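Local coordinates for protein endoglucanase A (Clostridium longisporum, PDB 6Q1I) that hydrolyses internal beta-1,4-glucosidic linkages in cellulose-type polymers, lichenan and barley beta-glucan, the chain given being the family 5 catalytic barrel of a longer cellulase, at residues A187-I192 with K222-K227; V110-H115 with T140-A145; Y236-F241 with N251-S256. All coordinates share one frame; numbering follows the deposited sequence.

Interaction 1 (A187-I192 with K222-K227); sequences AALESI and KVPDDK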
loop_
_atom_site.group_PDB
_atom_site.type_symbol
_atom_site.label_atom_id
_atom_site.label_comp_id
_atom_site.label_asym_id
_atom_site.label_seq_id
_atom_site.Cartn_x
_atom_site.Cartn_y
_atom_site.Cartn_z
ATOM N N ALA A 187 -17.960 4.844 0.818
ATOM C CA ALA A 187 -18.795 4.008 -0.037
ATOM C C ALA A 187 -18.202 2.618 -0.187
ATOM O O ALA A 187 -18.928 1.620 -0.142
ATOM C CB ALA A 187 -18.967 4.656 -1.411
ATOM N N ALA A 188 -16.881 2.533 -0.372
ATOM C CA ALA A 188 -16.230 1.231 -0.443
ATOM C C ALA A 188 -16.401 0.463 0.862
ATOM O O ALA A 188 -16.703 -0.737 0.850
ATOM C CB ALA A 188 -14.749 1.420 -0.753
ATOM N N LEU A 189 -16.210 1.142 2.000
ATOM C CA LEU A 189 -16.387 0.492 3.294
ATOM C C LEU A 189 -17.814 -0.022 3.466
ATOM O O LEU A 189 -18.024 -1.133 3.965
ATOM C CB LEU A 189 -16.033 1.473 4.412
ATOM C CG LEU A 189 -16.187 0.961 5.844
ATOM C CD1 LEU A 189 -15.247 -0.188 6.131
ATOM C CD2 LEU A 189 -15.961 2.100 6.812
ATOM N N GLU A 190 -18.809 0.776 3.078
ATOM C CA GLU A 190 -20.194 0.340 3.223
ATOM C C GLU A 190 -20.437 -0.934 2.432
ATOM O O GLU A 190 -21.100 -1.856 2.911
ATOM C CB GLU A 190 -21.141 1.451 2.765
ATOM C CG GLU A 190 -22.595 1.275 3.196
ATOM C CD GLU A 190 -23.428 0.378 2.293
ATOM O OE1 GLU A 190 -23.064 0.152 1.114
ATOM O OE2 GLU A 190 -24.478 -0.087 2.781
ATOM N N SER A 191 -19.889 -1.005 1.218
ATOM C CA SER A 191 -20.045 -2.198 0.393
ATOM C C SER A 191 -19.359 -3.410 1.012
ATOM O O SER A 191 -19.899 -4.522 0.962
ATOM C CB SER A 191 -19.528 -1.925 -1.016
ATOM O OG SER A 191 -20.322 -0.937 -1.653
ATOM N N ILE A 192 -18.173 -3.220 1.598
ATOM C CA ILE A 192 -17.487 -4.316 2.282
ATOM C C ILE A 192 -18.354 -4.836 3.425
ATOM O O ILE A 192 -18.629 -6.036 3.533
ATOM C CB ILE A 192 -16.106 -3.845 2.787
ATOM C CG1 ILE A 192 -15.147 -3.559 1.621
ATOM C CG2 ILE A 192 -15.515 -4.855 3.751
ATOM C CD1 ILE A 192 -13.937 -2.718 2.006
ATOM N N LYS A 222 -11.477 11.772 7.043
ATOM C CA LYS A 222 -12.696 11.542 7.805
ATOM C C LYS A 222 -12.857 10.055 8.074
ATOM O O LYS A 222 -12.822 9.247 7.143
ATOM C CB LYS A 222 -13.929 12.076 7.067
ATOM C CG LYS A 222 -15.202 12.032 7.903
ATOM C CD LYS A 222 -16.363 12.703 7.201
ATOM C CE LYS A 222 -17.625 12.654 8.061
ATOM N NZ LYS A 222 -18.839 13.128 7.330
ATOM N N VAL A 223 -13.051 9.706 9.341
ATOM C CA VAL A 223 -13.291 8.325 9.752
ATOM C C VAL A 223 -14.794 8.075 9.690
ATOM O O VAL A 223 -15.551 8.764 10.391
ATOM C CB VAL A 223 -12.763 8.080 11.172
ATOM C CG1 VAL A 223 -12.963 6.622 11.583
ATOM C CG2 VAL A 223 -11.292 8.482 11.283
ATOM N N PRO A 224 -15.267 7.127 8.880
ATOM C CA PRO A 224 -16.688 6.750 8.928
ATOM C C PRO A 224 -17.078 6.204 10.296
ATOM O O PRO A 224 -16.236 5.892 11.138
ATOM C CB PRO A 224 -16.808 5.657 7.859
ATOM C CG PRO A 224 -15.619 5.834 6.979
ATOM C CD PRO A 224 -14.527 6.354 7.864
ATOM N N ASP A 225 -18.388 6.080 10.517
ATOM C CA ASP A 225 -18.913 5.490 11.751
ATOM C C ASP A 225 -18.735 3.978 11.661
ATOM O O ASP A 225 -19.626 3.233 11.240
ATOM C CB ASP A 225 -20.367 5.883 11.977
ATOM C CG ASP A 225 -20.923 5.341 13.288
ATOM O OD1 ASP A 225 -20.186 4.676 14.044
ATOM O OD2 ASP A 225 -22.111 5.580 13.574
ATOM N N ASP A 226 -17.551 3.532 12.068
ATOM C CA ASP A 226 -17.118 2.148 11.954
ATOM C C ASP A 226 -15.993 1.971 12.961
ATOM O O ASP A 226 -15.163 2.865 13.123
ATOM C CB ASP A 226 -16.593 1.869 10.540
ATOM C CG ASP A 226 -16.350 0.401 10.280
ATOM O OD1 ASP A 226 -17.243 -0.238 9.701
ATOM O OD2 ASP A 226 -15.267 -0.114 10.637
ATOM N N LYS A 227 -15.948 0.815 13.614
ATOM C CA LYS A 227 -14.998 0.610 14.698
ATOM C C LYS A 227 -13.666 0.011 14.262
ATOM O O LYS A 227 -12.767 -0.101 15.103
ATOM C CB LYS A 227 -15.605 -0.289 15.786
ATOM C CG LYS A 227 -16.888 0.257 16.417
ATOM C CD LYS A 227 -16.787 1.744 16.751
ATOM C CE LYS A 227 -17.911 2.203 17.680
ATOM N NZ LYS A 227 -19.255 1.706 17.257
#
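L189, on helix 175-194, pushes one methyl between P224 and D226 of the loop that leads into strand 229-234. Van der Waals packing accounts for the whole of the direct contact. The CD2 methyl of L189 lies 3.8 Å from CG of P224, an apolar contact, and also 3.8 Å from CB of D226. Leucine suits the place because its branched end sets one methyl, CD2, against both loop residues, with CD1 only grazing OD1 of D226 at 4.1 Å. With CG anti to the backbone N (chi1 179°) the fork reaches the loop, and chi2 of 64° turns CD2 into it. Proline offers a stiff, apolar ring, whose CB and CG both meet the same methyl.

The polar interactions lie around the methyl contact. D226 turns its CB toward the helix but spends its carboxylate on others: OD1 forms a salt bridge with R193, one turn further along, and OD2 accepts a hydrogen bond from the backbone N of N228. Within the loop, D225 is the centre of an inverse gamma turn, closed by a weak bond of 2.9 Å from D226 N to P224 O, which brings P224 and D226 round to the same leucine. On the barrel side, L189 and P224 both touch M206 of strand 204-208.

Methyl packing thus joins helix and loop, while the carboxylate is paired outside these segments.

Interaction 2 (V110-H115 with T140-A145); sequences VILNTH and TQISEA
In I142 the ethyl branch stands anti to the carbonyl carbon (CG1, chi1 -60°) and the methyl CG2 anti to the backbone N, and this spread lets one side chain meet both L112 and T114. L112 sends its CD2 to I142 CG2 at 4.0 Å. T114 holds CG2 anti to its own carbonyl carbon, within 4.1 Å of I142 CD1. Both meetings are slanting methyl contacts between strand 109-113 and helix 128-145, the first two elements of a right-handed beta-alpha-beta unit of the TIM barrel that strand 153-156 completes. Isoleucine suits the helix because its two arms bridge alternate residues of the strand and its continuation.

Threonine serves two partners: its methyl faces the helix while OG1 is hydrogen-bonded to the backbone O of T157. T114 lies about 10 Å, side chain to side chain, from Q160, changed here from the probable proton donor. N113 points its CB away from the helix. Its ND2 donates to ND1 of H115 over 3.0 Å at 163°, lying 1° out of the imidazole plane, and also bonds E156 OE2; OD1 accepts a hydrogen bond from the backbone N of T76. The bond to ND1 limits rotation of the ring.

Methyls thus pack strand to helix without a cross-segment hydrogen bond, whereas N113 joins a polar network on the other side.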
loop_
_atom_site.group_PDB
_atom_site.type_symbol
_atom_site.label_atom_id
_atom_site.label_comp_id
_atom_site.label_asym_id
_atom_site.label_seq_id
_atom_site.Cartn_x
_atom_site.Cartn_y
_atom_site.Cartn_z
ATOM N N VAL A 110 -1.881 -9.778 5.231
ATOM C CA VAL A 110 -1.982 -9.434 3.820
ATOM C C VAL A 110 -2.869 -8.208 3.698
ATOM O O VAL A 110 -3.983 -8.191 4.229
ATOM C CB VAL A 110 -2.565 -10.598 3.001
ATOM C CG1 VAL A 110 -2.819 -10.164 1.575
ATOM C CG2 VAL A 110 -1.618 -11.778 3.061
ATOM N N ILE A 111 -2.388 -7.196 2.985
ATOM C CA ILE A 111 -3.187 -6.032 2.622
ATOM C C ILE A 111 -3.538 -6.172 1.147
ATOM O O ILE A 111 -2.642 -6.178 0.293
ATOM C CB ILE A 111 -2.419 -4.720 2.851
ATOM C CG1 ILE A 111 -2.006 -4.539 4.309
ATOM C CG2 ILE A 111 -3.263 -3.551 2.355
ATOM C CD1 ILE A 111 -0.916 -3.485 4.506
ATOM N N LEU A 112 -4.831 -6.279 0.846
ATOM C CA LEU A 112 -5.335 -6.355 -0.522
ATOM C C LEU A 112 -6.081 -5.055 -0.812
ATOM O O LEU A 112 -7.045 -4.727 -0.109
ATOM C CB LEU A 112 -6.278 -7.551 -0.667
ATOM C CG LEU A 112 -6.842 -7.766 -2.075
ATOM C CD1 LEU A 112 -5.717 -8.149 -3.061
ATOM C CD2 LEU A 112 -7.939 -8.824 -2.067
ATOM N N ASN A 113 -5.651 -4.321 -1.838
ATOM C CA ASN A 113 -6.215 -3.006 -2.132
ATOM C C ASN A 113 -6.869 -2.978 -3.511
ATOM O O ASN A 113 -6.983 -4.002 -4.189
ATOM C CB ASN A 113 -5.159 -1.900 -1.982
ATOM C CG ASN A 113 -4.196 -1.814 -3.140
ATOM O OD1 ASN A 113 -4.268 -2.590 -4.096
ATOM N ND2 ASN A 113 -3.275 -0.848 -3.059
ATOM N N THR A 114 -7.370 -1.799 -3.890
ATOM C CA THR A 114 -7.409 -1.375 -5.283
ATOM C C THR A 114 -6.253 -0.398 -5.481
ATOM O O THR A 114 -5.885 0.341 -4.559
ATOM C CB THR A 114 -8.744 -0.735 -5.701
ATOM O OG1 THR A 114 -8.864 0.587 -5.167
ATOM C CG2 THR A 114 -9.930 -1.589 -5.290
ATOM N N HIS A 115 -5.688 -0.378 -6.693
ATOM C CA HIS A 115 -4.408 0.276 -6.883
ATOM C C HIS A 115 -4.513 1.366 -7.956
ATOM O O HIS A 115 -4.984 2.465 -7.656
ATOM C CB HIS A 115 -3.267 -0.726 -7.053
ATOM C CG HIS A 115 -1.948 -0.148 -6.682
ATOM N ND1 HIS A 115 -1.560 0.012 -5.371
ATOM C CD2 HIS A 115 -0.951 0.366 -7.440
ATOM C CE1 HIS A 115 -0.364 0.566 -5.339
ATOM N NE2 HIS A 115 0.024 0.799 -6.580
ATOM N N THR A 140 -17.969 -4.912 -3.643
ATOM C CA THR A 140 -18.860 -6.021 -3.317
ATOM C C THR A 140 -18.256 -7.338 -3.780
ATOM O O THR A 140 -18.221 -8.316 -3.028
ATOM C CB THR A 140 -20.243 -5.805 -3.934
ATOM O OG1 THR A 140 -20.842 -4.651 -3.340
ATOM C CG2 THR A 140 -21.163 -6.993 -3.684
ATOM N N GLN A 141 -17.746 -7.363 -5.017
ATOM C CA GLN A 141 -17.220 -8.597 -5.591
ATOM C C GLN A 141 -15.916 -9.020 -4.924
ATOM O O GLN A 141 -15.718 -10.207 -4.649
ATOM C CB GLN A 141 -17.038 -8.419 -7.097
ATOM C CG GLN A 141 -18.358 -8.312 -7.847
ATOM C CD GLN A 141 -18.156 -7.952 -9.292
ATOM O OE1 GLN A 141 -17.730 -8.778 -10.096
ATOM N NE2 GLN A 141 -18.446 -6.710 -9.634
ATOM N N ILE A 142 -15.008 -8.075 -4.653
ATOM C CA ILE A 142 -13.776 -8.438 -3.955
ATOM C C ILE A 142 -14.121 -9.000 -2.583
ATOM O O ILE A 142 -13.598 -10.035 -2.159
ATOM C CB ILE A 142 -12.825 -7.232 -3.831
ATOM C CG1 ILE A 142 -12.406 -6.663 -5.189
ATOM C CG2 ILE A 142 -11.577 -7.621 -3.029
ATOM C CD1 ILE A 142 -11.734 -5.292 -5.084
ATOM N N SER A 143 -15.009 -8.305 -1.861
ATOM C CA SER A 143 -15.379 -8.713 -0.507
ATOM C C SER A 143 -16.005 -10.096 -0.492
ATOM O O SER A 143 -15.721 -10.913 0.386
ATOM C CB SER A 143 -16.396 -7.718 0.062
ATOM O OG SER A 143 -15.802 -6.465 0.269
ATOM N N GLU A 144 -16.906 -10.361 -1.444
ATOM C CA GLU A 144 -17.546 -11.671 -1.526
ATOM C C GLU A 144 -16.515 -12.764 -1.771
ATOM O O GLU A 144 -16.571 -13.834 -1.153
ATOM C CB GLU A 144 -18.621 -11.674 -2.625
ATOM C CG GLU A 144 -19.921 -10.950 -2.233
ATOM C CD GLU A 144 -20.922 -10.778 -3.379
ATOM O OE1 GLU A 144 -20.561 -10.995 -4.558
ATOM O OE2 GLU A 144 -22.086 -10.409 -3.093
ATOM N N ALA A 145 -15.546 -12.502 -2.650
ATOM C CA ALA A 145 -14.557 -13.525 -2.976
ATOM C C ALA A 145 -13.706 -13.886 -1.765
ATOM O O ALA A 145 -13.299 -15.042 -1.621
ATOM C CB ALA A 145 -13.665 -13.054 -4.125
#

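Interaction 3 (Y236-F241 with N251-S256); sequences YSPYFF and NTWGSS
F241 and W253 form an edge-to-face aromatic pair where the loop after strand 229-234 of the TIM barrel, with its short helix 239-242, meets the stretch leading to helix 256-275. N251 comes first: its backbone C lies at the edge of the F241 ring, 3.5 Å from CE1, while its CB, like that of T252, is directed away from segment 236-241, as suits polar residues at the surface. T252 contributes its backbone O, 3.3 Å from F241 CD1.

W253 is the hub of the contact. It turns the edge of its indole toward the face of F241, the five-membered ring and the phenyl having centroids 5.5 Å apart and planes at 55°. Its CB also makes a CH-pi contact over that face, 3.9 Å from the ring centroid. With CG anti to the backbone N, the indole extends to P238, whose compact ring follows a cis peptide bond. A large aromatic residue suits this place, since it spans both partners and also touches L299 of helix 293-309. G254 adopts backbone angles (phi 144°, psi 6°) at which a CB would press on the carbonyl O of W253, so glycine fits. S255 then N-caps helix 256-275 through OG to D258 N. On the proline, CG lies 3.6 Å from W253 CD1.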
loop_
_atom_site.group_PDB
_atom_site.type_symbol
_atom_site.label_atom_id
_atom_site.label_comp_id
_atom_site.label_asym_id
_atom_site.label_seq_id
_atom_site.Cartn_x
_atom_site.Cartn_y
_atom_site.Cartn_z
ATOM N N TYR A 236 7.547 8.151 1.478
ATOM C CA TYR A 236 8.883 7.942 0.925
ATOM C C TYR A 236 9.750 9.096 1.423
ATOM O O TYR A 236 10.057 10.049 0.703
ATOM C CB TYR A 236 8.810 7.903 -0.588
ATOM C CG TYR A 236 8.100 6.697 -1.160
ATOM C CD1 TYR A 236 6.730 6.714 -1.417
ATOM C CD2 TYR A 236 8.800 5.540 -1.463
ATOM C CE1 TYR A 236 6.098 5.622 -1.962
ATOM C CE2 TYR A 236 8.179 4.451 -2.013
ATOM C CZ TYR A 236 6.829 4.484 -2.256
ATOM O OH TYR A 236 6.223 3.391 -2.825
ATOM N N SER A 237 10.169 8.979 2.680
ATOM C CA SER A 237 10.752 10.103 3.379
ATOM C C SER A 237 12.186 9.823 3.789
ATOM O O SER A 237 12.545 8.683 4.096
ATOM C CB SER A 237 9.932 10.400 4.635
ATOM O OG SER A 237 8.601 10.683 4.248
ATOM N N PRO A 238 13.045 10.859 3.786
ATOM C CA PRO A 238 12.770 12.219 3.299
ATOM C C PRO A 238 12.835 12.231 1.763
ATOM O O PRO A 238 13.720 11.604 1.180
ATOM C CB PRO A 238 13.882 13.049 3.936
ATOM C CG PRO A 238 15.031 12.071 4.079
ATOM C CD PRO A 238 14.413 10.725 4.322
ATOM N N TYR A 239 11.892 12.943 1.143
ATOM C CA TYR A 239 11.656 12.865 -0.299
ATOM C C TYR A 239 12.919 13.061 -1.139
ATOM O O TYR A 239 13.159 12.312 -2.092
ATOM C CB TYR A 239 10.591 13.903 -0.677
ATOM C CG TYR A 239 10.414 14.075 -2.162
ATOM C CD1 TYR A 239 9.680 13.167 -2.895
ATOM C CD2 TYR A 239 11.001 15.139 -2.833
ATOM C CE1 TYR A 239 9.527 13.312 -4.262
ATOM C CE2 TYR A 239 10.856 15.294 -4.192
ATOM C CZ TYR A 239 10.120 14.376 -4.902
ATOM O OH TYR A 239 9.970 14.522 -6.259
ATOM N N PHE A 240 13.709 14.091 -0.850
ATOM C CA PHE A 240 14.839 14.385 -1.730
ATOM C C PHE A 240 15.890 13.280 -1.707
ATOM O O PHE A 240 16.587 13.070 -2.708
ATOM C CB PHE A 240 15.445 15.745 -1.390
ATOM C CG PHE A 240 14.562 16.905 -1.762
ATOM C CD1 PHE A 240 14.145 17.082 -3.070
ATOM C CD2 PHE A 240 14.163 17.825 -0.811
ATOM C CE1 PHE A 240 13.340 18.143 -3.420
ATOM C CE2 PHE A 240 13.355 18.891 -1.160
ATOM C CZ PHE A 240 12.944 19.045 -2.467
ATOM N N PHE A 241 16.013 12.563 -0.589
ATOM C CA PHE A 241 16.887 11.399 -0.524
ATOM C C PHE A 241 16.218 10.176 -1.131
ATOM O O PHE A 241 16.810 9.477 -1.960
ATOM C CB PHE A 241 17.248 11.106 0.936
ATOM C CG PHE A 241 18.046 9.842 1.120
ATOM C CD1 PHE A 241 19.429 9.850 1.003
ATOM C CD2 PHE A 241 17.413 8.637 1.377
ATOM C CE1 PHE A 241 20.153 8.685 1.153
ATOM C CE2 PHE A 241 18.147 7.462 1.523
ATOM C CZ PHE A 241 19.515 7.491 1.413
ATOM N N ASN A 251 21.852 12.178 -1.643
ATOM C CA ASN A 251 22.237 10.769 -1.639
ATOM C C ASN A 251 22.867 10.298 -0.332
ATOM O O ASN A 251 23.359 9.165 -0.275
ATOM C CB ASN A 251 23.135 10.415 -2.832
ATOM C CG ASN A 251 24.481 11.102 -2.781
ATOM O OD1 ASN A 251 24.793 11.819 -1.834
ATOM N ND2 ASN A 251 25.296 10.876 -3.804
ATOM N N THR A 252 22.829 11.111 0.720
ATOM C CA THR A 252 23.304 10.713 2.035
ATOM C C THR A 252 22.199 10.938 3.058
ATOM O O THR A 252 21.346 11.813 2.893
ATOM C CB THR A 252 24.551 11.514 2.438
ATOM O OG1 THR A 252 24.250 12.911 2.383
ATOM C CG2 THR A 252 25.720 11.214 1.507
ATOM N N TRP A 253 22.231 10.137 4.122
ATOM C CA TRP A 253 21.250 10.223 5.192
ATOM C C TRP A 253 21.878 9.722 6.486
ATOM O O TRP A 253 22.630 8.741 6.476
ATOM C CB TRP A 253 20.012 9.364 4.890
ATOM C CG TRP A 253 18.877 9.663 5.831
ATOM C CD1 TRP A 253 17.876 10.557 5.624
ATOM C CD2 TRP A 253 18.653 9.099 7.131
ATOM N NE1 TRP A 253 17.034 10.588 6.705
ATOM C CE2 TRP A 253 17.483 9.697 7.643
ATOM C CE3 TRP A 253 19.317 8.146 7.907
ATOM C CZ2 TRP A 253 16.969 9.380 8.900
ATOM C CZ3 TRP A 253 18.803 7.828 9.149
ATOM C CH2 TRP A 253 17.645 8.447 9.638
ATOM N N GLY A 254 21.560 10.397 7.596
ATOM C CA GLY A 254 21.968 9.915 8.903
ATOM C C GLY A 254 22.360 10.951 9.943
ATOM O O GLY A 254 22.800 10.573 11.029
ATOM N N SER A 255 22.203 12.241 9.652
ATOM C CA SER A 255 22.554 13.274 10.615
ATOM C C SER A 255 21.518 13.353 11.735
ATOM O O SER A 255 20.426 12.776 11.662
ATOM C CB SER A 255 22.622 14.635 9.928
ATOM O OG SER A 255 21.333 15.057 9.522
ATOM N N SER A 256 21.874 14.103 12.783
ATOM C CA SER A 256 20.927 14.375 13.858
ATOM C C SER A 256 19.674 15.052 13.324
ATOM O O SER A 256 18.557 14.725 13.742
ATOM C CB SER A 256 21.591 15.255 14.923
ATOM O OG SER A 256 22.609 14.542 15.593
#

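How the interactions relate
Followed from the N terminus, the three contacts come in series, none nesting in or crossing another. Interaction 2 closes first, returning helix 128-145 onto strand 109-113 across a 24-residue connection. Interaction 1 then closes a longer loop that passes through strand 204-208 and brings the approach to strand 229-234 back to helix 175-194. Interaction 3, beyond that strand, closes a short loop of nine residues. Interactions 1 and 2 are neighbours, because helices 128-145 and 175-194 pack side by side: S191 CB lies 3.8 Å from T140 OG1. Interaction 3 lies across the chain's centre, its centre about 34 Å from that of interaction 2.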